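Local coordinates for protein profilin-2 (Mus musculus, PDB 2V8F) that binds actin and proline-rich ligands such as the FH1 domain of the formin mDia1, and so probably helps regulate actin assembly, at residues M50-D55 with R108-V113. Sequence-based numbering, arbitrary orientation.
Sequences MIVGKD and RVLVFV. With SO4 (sulfate ion), chain F.
Arg108 NH2 donates to sulfate O1 at 2.7 Å, in a nearly straight bond (N-H...O 171°). O1 lies at the edge of the guanidinium, in its plane. A second bond runs from Arg108 NE to sulfate O3 at 2.8 Å and is more bent (150°). The side chain turns at chi3 (65°), which brings NE and NH2 round to the anion together. Ala28 N also binds the sulfate, which probably comes from the crystallisation liquor. The arginine also packs on an apolar side chain of the bound peptide.

The two segments themselves meet through hydrocarbon alone. Leu110 reaches from strand 109-114 toward the last turn of helix 45-52. Its CD1 sits 3.8 Å from Val52 CG1 and 4.1 Å from Ile51 CG2. The other methyl, Leu110 CD2, is 3.9 Å from Val52 CG1, so both branches of the leucine face this one valine methyl. Ile51 turns its CG2 methyl anti to the backbone N, and this branch meets Leu110. The longer branch passes beside the phenyl ring of Phe112, with Ile51 CD1 4.5 Å from Phe112 CE2, a loose approach.

No hydrogen bond links the segments. The backbone carbonyls at the helix end find partners elsewhere: Ile51 O and Gly53 O both accept from Arg56 NH1, and Val52 O is hydrogen-bonded to Tyr79 OH. Tyr25 packs against both Val52 and Leu110.

Val109 and Val111 project from the other face of the strand and pack on helix 121-137. The sheet is thus sandwiched between helices, with helix 45-52 on one side and the C-terminal helix on the other. This is the layered architecture of the profilin fold.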
ATOM      1  N   MET A  50      15.615  20.874  -7.627  1.00 14.27           N
ATOM      2  CA  MET A  50      15.653  21.767  -6.454  1.00 14.92           C
ATOM      3  C   MET A  50      16.003  20.970  -5.199  1.00 14.09           C
ATOM      4  O   MET A  50      16.768  21.419  -4.358  1.00 15.15           O
ATOM      5  CB  MET A  50      14.346  22.500  -6.344  1.00 18.00           C
ATOM      6  CG  MET A  50      14.247  23.452  -5.174  1.00 19.30           C
ATOM      7  SD  MET A  50      15.492  24.757  -5.251  1.00 23.28           S
ATOM      8  CE  MET A  50      15.008  25.547  -6.803  1.00 25.26           C
ATOM      9  N   ILE A  51      15.414  19.790  -5.062  1.00 12.53           N
ATOM     10  CA  ILE A  51      15.704  18.949  -3.903  1.00 13.69           C
ATOM     11  C   ILE A  51      17.176  18.537  -3.878  1.00 12.80           C
ATOM     12  O   ILE A  51      17.766  18.549  -2.792  1.00 13.05           O
ATOM     13  CB  ILE A  51      14.768  17.707  -3.918  1.00 14.22           C
ATOM     14  CG1 ILE A  51      13.288  18.093  -3.719  1.00 17.49           C
ATOM     15  CG2 ILE A  51      15.232  16.646  -2.939  1.00 15.73           C
ATOM     16  CD1 ILE A  51      12.894  18.264  -2.273  1.00 19.31           C
ATOM     17  N   VAL A  52      17.765  18.157  -4.983  1.00 11.68           N
ATOM     18  CA  VAL A  52      19.106  17.569  -4.973  1.00 11.40           C
ATOM     19  C   VAL A  52      20.239  18.495  -5.383  1.00 13.29           C
ATOM     20  O   VAL A  52      21.396  18.066  -5.416  1.00 14.72           O
ATOM     21  CB  VAL A  52      19.127  16.295  -5.835  1.00 11.19           C
ATOM     22  CG1 VAL A  52      18.052  15.297  -5.412  1.00 11.48           C
ATOM     23  CG2 VAL A  52      19.004  16.598  -7.326  1.00 12.04           C
ATOM     24  N   GLY A  53      19.949  19.733  -5.781  1.00 15.80           N
ATOM     25  CA  GLY A  53      20.957  20.569  -6.418  1.00 16.95           C
ATOM     26  C   GLY A  53      21.988  21.150  -5.490  1.00 17.92           C
ATOM     27  O   GLY A  53      21.956  21.007  -4.279  1.00 18.03           O
ATOM     28  N   LYS A  54      22.912  21.841  -6.136  1.00 19.94           N
ATOM     29  CA  LYS A  54      24.064  22.378  -5.414  1.00 21.45           C
ATOM     30  C   LYS A  54      23.689  23.489  -4.459  1.00 19.89           C
ATOM     31  O   LYS A  54      24.347  23.695  -3.442  1.00 22.24           O
ATOM     32  CB  LYS A  54      25.052  22.940  -6.449  0.60 23.76           C
ATOM     33  CG  LYS A  54      26.394  23.407  -5.916  0.60 25.45           C
ATOM     34  CD  LYS A  54      27.309  23.928  -7.020  0.60 28.72           C
ATOM     35  CE  LYS A  54      28.373  24.834  -6.430  0.60 32.22           C
ATOM     36  NZ  LYS A  54      29.403  25.330  -7.387  0.60 35.19           N
ATOM     37  N   ASP A  55      22.651  24.212  -4.810  1.00 19.07           N
ATOM     38  CA  ASP A  55      22.235  25.287  -3.915  1.00 19.32           C
ATOM     39  C   ASP A  55      21.423  24.737  -2.766  1.00 17.59           C
ATOM     40  O   ASP A  55      20.299  24.245  -2.913  1.00 18.27           O
ATOM     41  CB  ASP A  55      21.462  26.276  -4.792  1.00 21.11           C
ATOM     42  CG  ASP A  55      20.832  27.401  -4.029  1.00 24.99           C
ATOM     43  OD1 ASP A  55      21.035  27.528  -2.799  1.00 22.45           O
ATOM     44  OD2 ASP A  55      20.109  28.165  -4.691  1.00 30.89           O
ATOM     45  N   ARG A 108      20.875   6.572  -6.556  1.00 11.25           N
ATOM     46  CA  ARG A 108      20.132   6.759  -7.782  1.00  9.55           C
ATOM     47  C   ARG A 108      18.741   7.335  -7.608  1.00  8.91           C
ATOM     48  O   ARG A 108      18.168   7.940  -8.502  1.00 10.10           O
ATOM     49  CB  ARG A 108      19.983   5.425  -8.594  1.00 11.08           C
ATOM     50  CG  ARG A 108      21.343   4.806  -8.928  1.00 12.79           C
ATOM     51  CD  ARG A 108      21.208   3.469  -9.643  1.00 14.06           C
ATOM     52  NE  ARG A 108      20.610   3.516 -10.935  1.00 13.95           N
ATOM     53  CZ  ARG A 108      20.496   2.442 -11.731  1.00 12.88           C
ATOM     54  NH1 ARG A 108      20.921   1.261 -11.330  1.00 16.70           N
ATOM     55  NH2 ARG A 108      19.947   2.617 -12.899  1.00 15.98           N
ATOM     56  N   VAL A 109      18.171   7.121  -6.432  1.00 10.22           N
ATOM     57  CA  VAL A 109      16.787   7.417  -6.157  1.00  8.84           C
ATOM     58  C   VAL A 109      16.624   8.187  -4.834  1.00  8.17           C
ATOM     59  O   VAL A 109      17.448   8.073  -3.938  1.00 10.07           O
ATOM     60  CB  VAL A 109      15.864   6.170  -6.135  1.00 10.82           C
ATOM     61  CG1 VAL A 109      15.865   5.433  -7.452  1.00 16.11           C
ATOM     62  CG2 VAL A 109      16.211   5.201  -5.015  1.00 12.29           C
ATOM     63  N   LEU A 110      15.511   8.874  -4.740  1.00  8.43           N
ATOM     64  CA  LEU A 110      14.968   9.515  -3.599  1.00  8.57           C
ATOM     65  C   LEU A 110      13.733   8.763  -3.101  1.00  8.99           C
ATOM     66  O   LEU A 110      12.938   8.283  -3.915  1.00 10.20           O
ATOM     67  CB  LEU A 110      14.463  10.930  -3.915  1.00  9.47           C
ATOM     68  CG  LEU A 110      15.532  11.852  -4.475  1.00  9.53           C
ATOM     69  CD1 LEU A 110      14.905  13.156  -4.974  1.00 11.58           C
ATOM     70  CD2 LEU A 110      16.649  12.161  -3.466  1.00 12.99           C
ATOM     71  N   VAL A 111      13.633   8.653  -1.791  1.00  8.80           N
ATOM     72  CA  VAL A 111      12.503   8.111  -1.103  1.00  9.38           C
ATOM     73  C   VAL A 111      11.706   9.252  -0.504  1.00 10.14           C
ATOM     74  O   VAL A 111      12.286  10.019   0.274  1.00 13.00           O
ATOM     75  CB  VAL A 111      12.947   7.157   0.002  1.00 11.05           C
ATOM     76  CG1 VAL A 111      11.736   6.652   0.784  1.00 13.92           C
ATOM     77  CG2 VAL A 111      13.805   6.043  -0.585  1.00 13.05           C
ATOM     78  N   PHE A 112      10.433   9.398  -0.844  1.00 10.35           N
ATOM     79  CA  PHE A 112       9.545  10.392  -0.279  1.00  9.58           C
ATOM     80  C   PHE A 112       8.441   9.713   0.540  1.00 11.33           C
ATOM     81  O   PHE A 112       7.845   8.757   0.067  1.00 11.48           O
ATOM     82  CB  PHE A 112       8.882  11.219  -1.396  1.00  9.68           C
ATOM     83  CG  PHE A 112       9.718  12.194  -2.142  1.00  9.65           C
ATOM     84  CD1 PHE A 112      10.523  11.805  -3.206  1.00 10.25           C
ATOM     85  CD2 PHE A 112       9.710  13.525  -1.790  1.00 10.92           C
ATOM     86  CE1 PHE A 112      11.265  12.767  -3.864  1.00  9.59           C
ATOM     87  CE2 PHE A 112      10.440  14.480  -2.446  1.00 11.43           C
ATOM     88  CZ  PHE A 112      11.273  14.070  -3.487  1.00 10.48           C
ATOM     89  N   VAL A 113       8.182  10.278   1.717  1.00 10.58           N
ATOM     90  CA  VAL A 113       7.011   9.898   2.500  1.00 11.13           C
ATOM     91  C   VAL A 113       6.314  11.163   2.960  1.00 12.99           C
ATOM     92  O   VAL A 113       6.953  12.141   3.330  1.00 13.47           O
ATOM     93  CB  VAL A 113       7.370   8.950   3.675  1.00 14.13           C
ATOM     94  CG1 VAL A 113       7.944   7.621   3.195  1.00 15.80           C
ATOM     95  CG2 VAL A 113       8.333   9.647   4.607  1.00 15.60           C
TER
HETATM   96  S   SO4 F1142      19.839   6.163 -13.421  1.00 11.67           S
HETATM   97  O1  SO4 F1142      18.841   5.040 -13.546  1.00 16.30           O
HETATM   98  O2  SO4 F1142      20.812   5.993 -14.508  1.00 14.08           O
HETATM   99  O3  SO4 F1142      20.522   6.012 -12.108  1.00 11.69           O
HETATM  100  O4  SO4 F1142      19.153   7.455 -13.436  1.00 11.46           O